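PDB 3IM9: malonyl CoA-acyl carrier protein transacylase from Staphylococcus aureus, which transfers the malonyl group from coenzyme A to the holo acyl carrier protein, supplying malonyl-ACP for fatty acid biosynthesis. Local coordinates for residues Ala73-Ser78 with Glu113-Ile118; Leu98-Ser103 with Val254-Ser259; Ser220-Phe225 with Val248-Met253; Pro233-Val238 with Ile264-Trp269; Phe278-Ile281 with Leu287-Leu290. One frame throughout, in Å; residues are numbered along the deposited sequence.

Overall arrangement
All five contacts lie within the acyltransferase domain of a single chain. Contact 1 pairs helices 67-84 and 112-128, and contact 2, its centre about 13 Å away, brings helix 99-106 to the end of helix 246-256 beside the residues expected to be catalytic; the two cross along the chain. Contact 3 uses the same helix 246-256, is nested inside the loop closed by contact 2 and shares its calcium ion. Contact 4 also crosses contact 2 and meets it through Glu100. Contact 5, last in sequence, belongs to the parallel sheet; its centre is about 26 Å from that of contact 3, across the chain's centre. Ser78 links it to contact 1 by a probable hydrogen bond to Ile281.

Contact 1. Residues Ala73-Ser78 with Glu113-Ile118; sequences ALLTHS and EDAVKI
The flat group at the heart of this contact is a backbone one, the peptide joining Ala115 to Val116, and one methyl of Leu75 lies over one of its faces. CD2 of Leu75 stands 3.5 Å from Ala115 C and equally close to Val116 N, almost straight above the carbonyl carbon. The setting is an antiparallel helix pair: segments 73-78 and 113-118 run at 156° to each other, with axes 9.7 Å apart at their closest. Leu75 reaches across because its CG is set anti to the backbone N (chi1 -174°), which carries the isobutyl group out toward the other helix. Packing is tight here, for Leu75 CD2 approaches Val116 CA to 3.4 Å, a little inside normal van der Waals contact. The small side chain of Ala115 is consistent with this close approach, its CB lying 3.7 Å from Leu75 CD2.

Val116 meets two neighbours on the facing helix: its CB flanks Leu75, while its CG2 branch turns to Thr76. Around the pair, Leu75 also touches Ser102 of helix 99-106, and Thr76 packs on Leu41 and Ala44 of helix 35-47, so the interface is buried within a helical cluster of the acyltransferase fold. The Thr76 hydroxyl is bonded back to Pro72 O, one turn earlier; toward the partner helix, Thr76 OG1 meets Val116 CG2 at 3.8 Å.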
# COMPACT_ATOMS: atom_id res chain seq x y z
N ALA A 73 -4.56 -10.93 2.26
CA ALA A 73 -5.48 -10.59 3.35
C ALA A 73 -5.94 -9.13 3.32
O ALA A 73 -7.12 -8.84 3.48
CB ALA A 73 -4.71 -10.86 4.68
N LEU A 74 -5.04 -8.21 3.06
CA LEU A 74 -5.36 -6.80 3.01
C LEU A 74 -6.22 -6.51 1.78
O LEU A 74 -7.18 -5.73 1.92
CB LEU A 74 -4.06 -5.98 2.93
CG LEU A 74 -3.28 -5.86 4.25
CD1 LEU A 74 -1.80 -5.49 3.97
CD2 LEU A 74 -3.92 -4.84 5.18
N LEU A 75 -5.83 -7.04 0.61
CA LEU A 75 -6.70 -6.85 -0.56
C LEU A 75 -8.12 -7.33 -0.30
O LEU A 75 -9.08 -6.64 -0.70
CB LEU A 75 -6.06 -7.58 -1.77
CG LEU A 75 -6.84 -7.30 -3.07
CD1 LEU A 75 -6.32 -6.04 -3.71
CD2 LEU A 75 -6.57 -8.47 -4.01
N THR A 76 -8.21 -8.52 0.34
CA THR A 76 -9.52 -9.10 0.57
C THR A 76 -10.32 -8.23 1.53
O THR A 76 -11.53 -7.92 1.27
CB THR A 76 -9.35 -10.46 1.18
OG1 THR A 76 -8.73 -11.27 0.14
CG2 THR A 76 -10.72 -11.10 1.51
N HIS A 77 -9.72 -7.72 2.62
CA HIS A 77 -10.46 -6.91 3.59
C HIS A 77 -10.90 -5.60 2.95
O HIS A 77 -12.09 -5.23 3.01
CB HIS A 77 -9.53 -6.63 4.76
CG HIS A 77 -10.21 -5.98 5.95
ND1 HIS A 77 -11.57 -5.73 6.09
CD2 HIS A 77 -9.60 -5.58 7.08
CE1 HIS A 77 -11.76 -5.21 7.31
NE2 HIS A 77 -10.56 -5.09 7.90
N SER A 78 -10.02 -4.89 2.26
CA SER A 78 -10.37 -3.63 1.65
C SER A 78 -11.43 -3.83 0.56
O SER A 78 -12.36 -3.02 0.44
CB SER A 78 -9.13 -2.95 1.03
OG SER A 78 -8.31 -2.40 2.08
N GLU A 113 -10.83 -11.44 -8.22
CA GLU A 113 -10.23 -12.76 -8.26
C GLU A 113 -8.91 -12.72 -8.98
O GLU A 113 -7.95 -13.38 -8.50
CB GLU A 113 -11.11 -13.75 -9.16
CG GLU A 113 -12.15 -14.47 -8.41
CD GLU A 113 -13.02 -15.32 -9.38
OE1 GLU A 113 -13.65 -14.73 -10.30
OE2 GLU A 113 -13.04 -16.56 -9.14
N ASP A 114 -8.78 -11.89 -10.02
CA ASP A 114 -7.46 -11.78 -10.71
C ASP A 114 -6.47 -11.10 -9.70
O ASP A 114 -5.31 -11.57 -9.56
CB ASP A 114 -7.51 -10.89 -11.97
CG ASP A 114 -8.30 -11.55 -13.12
OD1 ASP A 114 -8.75 -12.67 -12.98
OD2 ASP A 114 -8.35 -10.86 -14.17
N ALA A 115 -6.88 -9.98 -9.10
CA ALA A 115 -5.97 -9.22 -8.16
C ALA A 115 -5.56 -10.03 -6.96
O ALA A 115 -4.40 -9.95 -6.52
CB ALA A 115 -6.67 -7.99 -7.71
N VAL A 116 -6.44 -10.91 -6.45
CA VAL A 116 -6.05 -11.66 -5.21
C VAL A 116 -4.96 -12.71 -5.56
O VAL A 116 -4.03 -12.96 -4.82
CB VAL A 116 -7.29 -12.26 -4.44
CG1 VAL A 116 -7.78 -13.58 -5.10
CG2 VAL A 116 -6.87 -12.50 -2.99
N LYS A 117 -5.07 -13.25 -6.81
CA LYS A 117 -4.03 -14.20 -7.26
C LYS A 117 -2.75 -13.43 -7.54
O LYS A 117 -1.64 -13.93 -7.14
CB LYS A 117 -4.50 -14.92 -8.56
CG LYS A 117 -5.79 -15.78 -8.37
CD LYS A 117 -6.43 -16.15 -9.68
CE LYS A 117 -7.58 -17.09 -9.41
NZ LYS A 117 -8.36 -17.31 -10.75
N ILE A 118 -2.89 -12.25 -8.15
CA ILE A 118 -1.69 -11.48 -8.47
C ILE A 118 -0.92 -11.07 -7.16
O ILE A 118 0.32 -11.19 -7.10
CB ILE A 118 -2.07 -10.20 -9.26
CG1 ILE A 118 -2.35 -10.76 -10.68
CG2 ILE A 118 -0.90 -9.20 -9.29
CD1 ILE A 118 -3.08 -9.71 -11.51

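Contact 2. Residues Leu98-Ser103 with Val254-Ser259; sequences LGEYSS and VKQLYS. With CA (calcium ion), chain B.
Tyr101 and Gln256 meet through a shared calcium ion, which is bound by Tyr101 OH at 2.7 Å and by Gln256 OE1 at 2.6 Å; Met253 O is a third protein ligand. The ion sits at the edge of the tyrosine ring, in its plane, while the Gln256 amide is turned 68° from that ring. With CG anti to the backbone N and a bend at chi2 (-148°), the glutamine chain brings OE1 to the metal and leaves NE2 on the side of Glu100, 3.6 Å from Glu100 CB.

Both ends of the amide have further partners: Arg122 donates to OE1, and NE2 donates to Ser97 O. Ser97 is the probable nucleophile, and the Gly95, Ser97, Gly99 sequence fits a nucleophile elbow, the sharp turn that leads into helix 99-106. Glu100, on the first turn of that helix, is fixed in its own right, with OE1 accepting from Asn237 N and OE2 from Gln236 NE2.

Further out, a type I turn runs from Gln256 to Ser259. Lys255 O accepts from Tyr258 N and, on the opposite face of its plane, from Ser259 OG at 2.7 Å. Ser259 O is hydrogen-bonded to ND1 of His207, the second probable catalytic residue.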
# COMPACT_ATOMS: atom_id res chain seq x y z
N LEU A 98 1.07 -2.59 -1.54
CA LEU A 98 -0.03 -3.53 -1.80
C LEU A 98 -1.35 -2.76 -2.08
O LEU A 98 -2.18 -3.19 -2.90
CB LEU A 98 -0.13 -4.44 -0.55
CG LEU A 98 -1.28 -5.48 -0.58
CD1 LEU A 98 -2.69 -4.87 -0.21
CD2 LEU A 98 -1.31 -6.31 -1.88
N GLY A 99 -1.59 -1.72 -1.30
CA GLY A 99 -2.83 -0.97 -1.43
C GLY A 99 -3.15 -0.51 -2.85
O GLY A 99 -4.32 -0.28 -3.16
N GLU A 100 -2.10 -0.33 -3.69
CA GLU A 100 -2.37 0.10 -5.06
C GLU A 100 -3.21 -0.96 -5.76
O GLU A 100 -3.98 -0.59 -6.66
CB GLU A 100 -1.03 0.34 -5.77
CG GLU A 100 -1.18 1.03 -7.19
CD GLU A 100 0.02 1.81 -7.55
OE1 GLU A 100 0.56 2.52 -6.68
OE2 GLU A 100 0.41 1.72 -8.75
N TYR A 101 -3.06 -2.23 -5.40
CA TYR A 101 -3.90 -3.31 -6.01
C TYR A 101 -5.34 -3.14 -5.60
O TYR A 101 -6.26 -3.46 -6.39
CB TYR A 101 -3.31 -4.67 -5.72
CG TYR A 101 -2.04 -4.86 -6.47
CD1 TYR A 101 -0.78 -4.51 -5.92
CD2 TYR A 101 -2.07 -5.43 -7.76
CE1 TYR A 101 0.43 -4.66 -6.63
CE2 TYR A 101 -0.88 -5.57 -8.50
CZ TYR A 101 0.33 -5.18 -7.93
OH TYR A 101 1.47 -5.34 -8.70
N SER A 102 -5.63 -2.73 -4.38
CA SER A 102 -6.98 -2.46 -4.00
C SER A 102 -7.52 -1.31 -4.85
O SER A 102 -8.70 -1.33 -5.21
CB SER A 102 -7.00 -2.08 -2.52
OG SER A 102 -6.55 -3.22 -1.76
N SER A 103 -6.69 -0.32 -5.15
CA SER A 103 -7.13 0.78 -6.06
C SER A 103 -7.47 0.17 -7.43
O SER A 103 -8.43 0.68 -8.09
CB SER A 103 -5.99 1.82 -6.16
OG SER A 103 -5.89 2.60 -5.02
N VAL A 254 4.95 -3.30 -12.36
CA VAL A 254 6.21 -3.98 -12.27
C VAL A 254 7.31 -2.99 -11.71
O VAL A 254 8.08 -3.39 -10.78
CB VAL A 254 6.66 -4.48 -13.70
CG1 VAL A 254 7.96 -5.23 -13.53
CG2 VAL A 254 5.55 -5.40 -14.20
N LYS A 255 7.31 -1.75 -12.19
CA LYS A 255 8.34 -0.76 -11.67
C LYS A 255 8.16 -0.50 -10.18
O LYS A 255 9.12 -0.26 -9.47
CB LYS A 255 8.22 0.58 -12.38
CG LYS A 255 8.50 0.41 -13.87
CD LYS A 255 8.44 1.77 -14.56
CE LYS A 255 8.88 1.54 -16.05
NZ LYS A 255 8.85 2.84 -16.83
N GLN A 256 6.91 -0.62 -9.71
CA GLN A 256 6.57 -0.34 -8.31
C GLN A 256 7.43 -1.24 -7.38
O GLN A 256 7.83 -0.79 -6.28
CB GLN A 256 5.10 -0.63 -8.06
CG GLN A 256 4.59 -0.06 -6.71
CD GLN A 256 3.49 -0.94 -6.11
OE1 GLN A 256 3.55 -2.16 -6.14
NE2 GLN A 256 2.47 -0.30 -5.59
N LEU A 257 7.74 -2.43 -7.82
CA LEU A 257 8.49 -3.41 -6.99
C LEU A 257 9.81 -2.84 -6.55
O LEU A 257 10.23 -3.20 -5.41
CB LEU A 257 8.71 -4.73 -7.73
CG LEU A 257 7.40 -5.47 -8.15
CD1 LEU A 257 7.78 -6.61 -9.06
CD2 LEU A 257 6.67 -6.02 -6.88
N TYR A 258 10.47 -2.12 -7.43
CA TYR A 258 11.86 -1.77 -7.15
C TYR A 258 12.06 -0.29 -7.05
O TYR A 258 13.21 0.23 -7.15
CB TYR A 258 12.83 -2.41 -8.16
CG TYR A 258 12.50 -2.14 -9.62
CD1 TYR A 258 11.75 -3.10 -10.34
CD2 TYR A 258 12.90 -0.98 -10.22
CE1 TYR A 258 11.47 -2.86 -11.67
CE2 TYR A 258 12.60 -0.73 -11.54
CZ TYR A 258 11.89 -1.67 -12.23
OH TYR A 258 11.66 -1.32 -13.60
N SER A 259 10.97 0.45 -6.94
CA SER A 259 10.97 1.91 -6.87
C SER A 259 10.38 2.39 -5.56
O SER A 259 9.51 1.70 -4.99
CB SER A 259 10.12 2.47 -8.02
OG SER A 259 10.66 1.98 -9.28
CA CA B . 3.71 -4.23 -7.72

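Contact 3. Residues Ser220-Phe225 with Val248-Met253; sequences SYINQF and VIKSNM. With CA (calcium ion), chain B.
Ile222 and Lys250 form the close-packed half of this contact, their side chains lying alongside one another and pointing in opposite senses. Ile222 CD1 lies 3.8 Å from Lys250 CG, and Ile222 CG1 is at the same distance from Lys250 CE, so the aliphatic part of the lysine is laid along a buried isoleucine. The branch that does this, CG1, stands between the backbone N and the carbonyl carbon (chi1 67°), which turns CD1 toward helix 246-256.

The other half is polar and faces solvent. Lys250 is extended along its whole length, and its ammonium end emerges beyond Ile222 to donate to Asn223 OD1. The modelled separation of Lys250 NZ and Asn223 OD1, 2.5 Å, is very short, and its exact value is doubtful; the two side chains meet at about a right angle. A water also accepts from Lys250 NZ, at 3.0 Å, and donates to Phe225 O, at 2.8 Å. The ammonium thus holds the type I turn Ile222-Phe225, near the end of helix 215-222, at two points, directly at Asn223 and through water at Phe225. Asn223 itself is exposed, in contrast to Ile222.

At the far end of segment 248-253, the backbone takes over: Met253 O binds the calcium ion at 2.7 Å. Helix 112-128 flanks the turn, with Ile118 against Ile222 and Phe225, while Ile249 and Met253 pack on Leu104 of helix 99-106, so helix 246-256 touches helix 99-106 on one flank and the end of helix 215-222 on another.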
# COMPACT_ATOMS: atom_id res chain seq x y z
N SER A 220 5.99 -11.98 -15.90
CA SER A 220 5.48 -13.17 -16.56
C SER A 220 4.10 -13.60 -16.01
O SER A 220 3.13 -13.91 -16.76
CB SER A 220 6.46 -14.31 -16.44
OG SER A 220 5.89 -15.41 -17.10
N TYR A 221 3.97 -13.64 -14.70
CA TYR A 221 2.70 -14.04 -14.09
C TYR A 221 1.55 -13.08 -14.40
O TYR A 221 0.46 -13.51 -14.65
CB TYR A 221 2.83 -14.18 -12.56
CG TYR A 221 1.64 -14.84 -11.91
CD1 TYR A 221 1.33 -16.13 -12.16
CD2 TYR A 221 0.84 -14.14 -11.03
CE1 TYR A 221 0.27 -16.72 -11.56
CE2 TYR A 221 -0.23 -14.73 -10.41
CZ TYR A 221 -0.53 -16.00 -10.67
OH TYR A 221 -1.59 -16.55 -10.03
N ILE A 222 1.81 -11.79 -14.30
CA ILE A 222 0.73 -10.83 -14.49
C ILE A 222 0.16 -10.86 -15.95
O ILE A 222 -0.94 -10.34 -16.17
CB ILE A 222 1.00 -9.43 -14.01
CG1 ILE A 222 2.10 -8.71 -14.84
CG2 ILE A 222 1.34 -9.46 -12.43
CD1 ILE A 222 2.41 -7.30 -14.48
N ASN A 223 0.91 -11.45 -16.85
CA ASN A 223 0.42 -11.61 -18.25
C ASN A 223 -0.61 -12.66 -18.34
O ASN A 223 -1.26 -12.77 -19.38
CB ASN A 223 1.56 -12.07 -19.21
CG ASN A 223 2.53 -10.97 -19.50
OD1 ASN A 223 2.24 -9.77 -19.33
ND2 ASN A 223 3.75 -11.40 -19.89
N GLN A 224 -0.79 -13.43 -17.28
CA GLN A 224 -1.88 -14.43 -17.26
C GLN A 224 -3.26 -13.81 -17.03
O GLN A 224 -4.30 -14.58 -17.00
CB GLN A 224 -1.61 -15.57 -16.30
CG GLN A 224 -0.30 -16.31 -16.62
CD GLN A 224 0.01 -17.39 -15.65
OE1 GLN A 224 -0.82 -17.91 -14.92
NE2 GLN A 224 1.32 -17.78 -15.63
N PHE A 225 -3.38 -12.49 -16.84
CA PHE A 225 -4.65 -11.91 -16.52
C PHE A 225 -4.93 -10.79 -17.49
O PHE A 225 -4.00 -10.16 -18.01
CB PHE A 225 -4.53 -11.31 -15.09
CG PHE A 225 -4.18 -12.36 -14.09
CD1 PHE A 225 -2.84 -12.67 -13.79
CD2 PHE A 225 -5.22 -13.15 -13.49
CE1 PHE A 225 -2.53 -13.71 -12.99
CE2 PHE A 225 -4.90 -14.21 -12.66
CZ PHE A 225 -3.51 -14.53 -12.38
N VAL A 248 0.01 1.44 -19.25
CA VAL A 248 0.84 2.26 -18.45
C VAL A 248 0.71 1.76 -16.97
O VAL A 248 1.73 1.62 -16.27
CB VAL A 248 0.40 3.66 -18.48
CG1 VAL A 248 1.11 4.54 -17.44
CG2 VAL A 248 0.55 4.19 -20.00
N ILE A 249 -0.50 1.49 -16.53
CA ILE A 249 -0.67 1.03 -15.13
C ILE A 249 0.04 -0.28 -14.94
O ILE A 249 0.81 -0.45 -13.92
CB ILE A 249 -2.15 0.94 -14.85
CG1 ILE A 249 -2.75 2.32 -14.72
CG2 ILE A 249 -2.44 0.12 -13.54
CD1 ILE A 249 -4.30 2.31 -14.67
N LYS A 250 -0.09 -1.23 -15.85
CA LYS A 250 0.52 -2.56 -15.69
C LYS A 250 2.06 -2.41 -15.63
O LYS A 250 2.76 -2.99 -14.76
CB LYS A 250 0.08 -3.47 -16.84
CG LYS A 250 0.70 -4.90 -16.81
CD LYS A 250 0.14 -5.79 -18.01
CE LYS A 250 0.85 -7.16 -18.06
NZ LYS A 250 0.63 -7.87 -19.37
N SER A 251 2.63 -1.60 -16.52
CA SER A 251 4.09 -1.43 -16.53
C SER A 251 4.54 -0.80 -15.20
O SER A 251 5.57 -1.19 -14.61
CB SER A 251 4.43 -0.42 -17.65
OG SER A 251 5.81 -0.18 -17.61
N ASN A 252 3.74 0.11 -14.68
CA ASN A 252 4.07 0.77 -13.40
C ASN A 252 3.89 -0.15 -12.20
O ASN A 252 4.53 0.12 -11.18
CB ASN A 252 3.20 2.02 -13.26
CG ASN A 252 3.78 3.18 -14.07
OD1 ASN A 252 4.96 3.17 -14.44
ND2 ASN A 252 2.97 4.17 -14.31
N MET A 253 3.12 -1.22 -12.34
CA MET A 253 3.08 -2.16 -11.24
C MET A 253 4.35 -2.98 -11.19
O MET A 253 4.73 -3.44 -10.05
CB MET A 253 1.89 -3.16 -11.43
CG MET A 253 0.45 -2.41 -11.35
SD MET A 253 0.32 -1.04 -10.23
CE MET A 253 0.57 -1.84 -8.58
CA CA B . 3.71 -4.23 -7.72
O HOH W 1 -2.00 -9.18 -19.66

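Contact 4. Residues Pro233-Val238 with Ile264-Trp269; sequences PVVQNV and INSTEW
Val235 and Ser266 are the nearest residues of the two backbones, with CA atoms 6.2 Å apart where the short strand 234-235 passes helix 263-272. It is a strand-on-helix packing: the strand pairs antiparallel with 242-243, Pro233 and Val235 share backbone hydrogen bonds with Thr93 of strand 92-95, and helix 263-272 packs against Val235.

Val235 carries the apolar part with its two methyls divided between two helix residues one turn apart. CG1, held anti to the backbone N (chi1 -177°), lies 3.6 Å from Ser266 CB. CG2 goes to the indole, meeting the six-membered ring of Trp269 at CZ3, 3.6 Å away, and at CE3; the two side chains approach at a slant. Trp269 extends away from its helix to reach this methyl, its CG also anti to the backbone N, and packs on Gln241 as well. Ser266 further touches Met94 and Ala240.

The serine hydroxyl is used twice. It is hydrogen-bonded to Gln262 O, four residues earlier, and it accepts from a water that also donates to the strand, the water oxygen being 2.7 Å from Ser266 OG and 2.9 Å from Val235 O.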
# COMPACT_ATOMS: atom_id res chain seq x y z
N PRO A 233 -8.93 7.89 -12.31
CA PRO A 233 -7.44 7.78 -12.24
C PRO A 233 -6.95 7.13 -10.91
O PRO A 233 -7.42 7.43 -9.83
CB PRO A 233 -6.95 9.22 -12.28
CG PRO A 233 -8.16 10.06 -13.00
CD PRO A 233 -9.38 9.28 -12.51
N VAL A 234 -5.94 6.29 -11.11
CA VAL A 234 -5.21 5.60 -10.00
C VAL A 234 -3.92 6.43 -9.91
O VAL A 234 -3.13 6.48 -10.91
CB VAL A 234 -4.93 4.19 -10.35
CG1 VAL A 234 -4.09 3.55 -9.20
CG2 VAL A 234 -6.21 3.37 -10.64
N VAL A 235 -3.66 7.07 -8.77
CA VAL A 235 -2.40 7.82 -8.60
C VAL A 235 -1.35 6.80 -8.20
O VAL A 235 -1.42 6.25 -7.11
CB VAL A 235 -2.53 8.93 -7.60
CG1 VAL A 235 -1.22 9.77 -7.50
CG2 VAL A 235 -3.66 9.88 -8.11
N GLN A 236 -0.42 6.50 -9.09
CA GLN A 236 0.50 5.37 -8.90
C GLN A 236 1.68 5.73 -8.02
O GLN A 236 2.20 6.87 -8.01
CB GLN A 236 0.97 4.76 -10.22
CG GLN A 236 -0.27 4.23 -10.95
CD GLN A 236 0.13 3.19 -12.02
OE1 GLN A 236 0.39 3.56 -13.20
NE2 GLN A 236 0.17 1.93 -11.66
N ASN A 237 2.12 4.72 -7.22
CA ASN A 237 3.21 4.93 -6.30
C ASN A 237 4.53 5.32 -6.98
O ASN A 237 5.35 6.00 -6.35
CB ASN A 237 3.46 3.62 -5.50
CG ASN A 237 2.44 3.31 -4.44
OD1 ASN A 237 1.54 4.13 -4.06
ND2 ASN A 237 2.55 2.10 -3.97
N VAL A 238 4.77 4.79 -8.19
CA VAL A 238 6.11 4.96 -8.86
C VAL A 238 6.29 6.42 -9.23
O VAL A 238 7.37 6.96 -9.07
CB VAL A 238 6.27 4.04 -10.10
CG1 VAL A 238 6.31 2.66 -9.73
CG2 VAL A 238 5.18 4.14 -11.09
N ILE A 264 3.95 10.87 -0.27
CA ILE A 264 3.79 12.34 -0.08
C ILE A 264 3.42 12.97 -1.44
O ILE A 264 2.42 13.72 -1.49
CB ILE A 264 5.07 12.97 0.49
CG1 ILE A 264 5.27 12.45 1.93
CG2 ILE A 264 4.95 14.51 0.56
CD1 ILE A 264 6.64 12.91 2.46
N ASN A 265 4.17 12.67 -2.52
CA ASN A 265 3.91 13.42 -3.77
C ASN A 265 2.56 13.04 -4.33
O ASN A 265 1.91 13.86 -4.99
CB ASN A 265 5.00 13.14 -4.76
CG ASN A 265 6.31 13.81 -4.43
OD1 ASN A 265 7.34 13.40 -4.99
ND2 ASN A 265 6.31 14.75 -3.55
N SER A 266 2.15 11.77 -4.13
CA SER A 266 0.82 11.33 -4.62
C SER A 266 -0.28 12.05 -3.83
O SER A 266 -1.32 12.45 -4.47
CB SER A 266 0.66 9.85 -4.38
OG SER A 266 1.58 9.09 -5.14
N THR A 267 -0.16 12.19 -2.50
CA THR A 267 -1.12 12.92 -1.72
C THR A 267 -1.19 14.38 -2.22
O THR A 267 -2.33 14.94 -2.41
CB THR A 267 -0.77 12.90 -0.22
OG1 THR A 267 -0.81 11.52 0.21
CG2 THR A 267 -1.83 13.64 0.61
N GLU A 268 -0.02 14.97 -2.43
CA GLU A 268 0.05 16.40 -2.86
C GLU A 268 -0.58 16.56 -4.24
O GLU A 268 -1.34 17.55 -4.48
CB GLU A 268 1.47 16.87 -2.82
CG GLU A 268 1.89 17.00 -1.33
CD GLU A 268 3.29 17.54 -1.14
OE1 GLU A 268 4.10 17.35 -2.07
OE2 GLU A 268 3.52 18.04 0.02
N TRP A 269 -0.40 15.60 -5.14
CA TRP A 269 -0.93 15.70 -6.51
C TRP A 269 -2.42 15.67 -6.41
O TRP A 269 -3.12 16.43 -7.11
CB TRP A 269 -0.40 14.57 -7.33
CG TRP A 269 -0.80 14.67 -8.79
CD1 TRP A 269 -0.05 15.27 -9.81
CD2 TRP A 269 -1.96 14.11 -9.42
NE1 TRP A 269 -0.69 15.10 -11.03
CE2 TRP A 269 -1.88 14.41 -10.82
CE3 TRP A 269 -3.11 13.41 -8.92
CZ2 TRP A 269 -2.88 14.00 -11.73
CZ3 TRP A 269 -4.09 12.99 -9.82
CH2 TRP A 269 -3.96 13.30 -11.21
O HOH W 2 0.54 6.57 -5.00

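Contact 5. Residues Phe278-Ile281 with Leu287-Leu290; sequences FIEI and LSGL
Glu280 directs its carboxylate at the first turn of helix 286-294, where three hydrogen bonds from Leu287 and Ser288 hold it. OE1 accepts two of them: Ser288 OG, 2.6 Å away, uses the anti lone pair of Glu280 OE1, and Ser288 N, at 2.8 Å, comes from above the carboxylate plane. The other oxygen, Glu280 OE2, receives Leu287 N at 2.9 Å on its syn side, tilted 30° from the plane. Both carboxylate oxygens are thereby used and the rotation of the group is fixed; placed at the N-terminal end of a helix, the buried negative charge is probably favoured by the helix dipole. An extended chain with CG anti to the backbone N (chi1 -173°) carries the group across from the strand.

A water adds a second link, donating to Ser288 OG at 2.8 Å and to Phe278 O at 3.1 Å. Packing is slight by comparison: Leu287 CB lies 3.4 Å from Glu280 OE2, the two side chains crossing at about a right angle, and Leu287 continues to Ile15, His96 and Phe263.

The contact lies inside the beta-alpha-beta crossover formed by strand 275-281, helix 286-294 and strand 299-303, with strand 275-281 between 11-16 and 299-303 in the parallel sheet.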
# COMPACT_ATOMS: atom_id res chain seq x y z
N PHE A 278 -10.38 12.45 1.77
CA PHE A 278 -9.80 11.14 1.52
C PHE A 278 -10.55 10.16 2.42
O PHE A 278 -10.64 10.35 3.64
CB PHE A 278 -8.31 11.15 1.95
CG PHE A 278 -7.43 12.00 1.05
CD1 PHE A 278 -7.24 13.39 1.36
CD2 PHE A 278 -6.84 11.43 -0.04
CE1 PHE A 278 -6.42 14.17 0.51
CE2 PHE A 278 -5.98 12.19 -0.90
CZ PHE A 278 -5.80 13.57 -0.59
N ILE A 279 -10.93 9.05 1.84
CA ILE A 279 -11.65 7.97 2.55
C ILE A 279 -10.73 6.77 2.47
O ILE A 279 -10.54 6.14 1.43
CB ILE A 279 -12.93 7.67 1.86
CG1 ILE A 279 -13.82 8.95 1.87
CG2 ILE A 279 -13.71 6.51 2.65
CD1 ILE A 279 -15.24 8.70 1.12
N GLU A 280 -10.22 6.41 3.67
CA GLU A 280 -9.38 5.17 3.84
C GLU A 280 -10.26 3.97 4.09
O GLU A 280 -11.22 4.02 4.89
CB GLU A 280 -8.41 5.45 4.96
CG GLU A 280 -7.36 4.27 5.09
CD GLU A 280 -6.31 4.58 6.12
OE1 GLU A 280 -6.38 5.57 6.88
OE2 GLU A 280 -5.32 3.78 6.10
N ILE A 281 -10.01 2.88 3.38
CA ILE A 281 -10.90 1.71 3.44
C ILE A 281 -9.99 0.47 3.66
O ILE A 281 -9.19 0.07 2.78
CB ILE A 281 -11.70 1.54 2.11
CG1 ILE A 281 -12.53 2.83 1.94
CG2 ILE A 281 -12.56 0.24 2.15
CD1 ILE A 281 -13.25 2.84 0.52
N LEU A 287 -3.06 5.43 6.82
CA LEU A 287 -2.84 6.45 5.72
C LEU A 287 -3.48 7.79 6.17
O LEU A 287 -2.96 8.85 5.79
CB LEU A 287 -3.41 5.99 4.38
CG LEU A 287 -2.82 4.67 3.81
CD1 LEU A 287 -3.46 4.47 2.39
CD2 LEU A 287 -1.32 4.71 3.78
N SER A 288 -4.58 7.72 6.92
CA SER A 288 -5.21 8.94 7.40
C SER A 288 -4.23 9.69 8.26
O SER A 288 -4.08 10.92 8.15
CB SER A 288 -6.52 8.63 8.17
OG SER A 288 -7.48 7.92 7.39
N GLY A 289 -3.43 8.94 9.06
CA GLY A 289 -2.40 9.61 9.90
C GLY A 289 -1.33 10.26 9.08
O GLY A 289 -0.83 11.30 9.45
N LEU A 290 -0.91 9.61 7.99
CA LEU A 290 0.14 10.16 7.16
C LEU A 290 -0.44 11.41 6.48
O LEU A 290 0.28 12.39 6.35
CB LEU A 290 0.57 9.16 6.07
CG LEU A 290 1.20 7.86 6.67
CD1 LEU A 290 1.59 6.98 5.45
CD2 LEU A 290 2.47 8.15 7.51
O HOH W 3 -8.11 9.26 4.98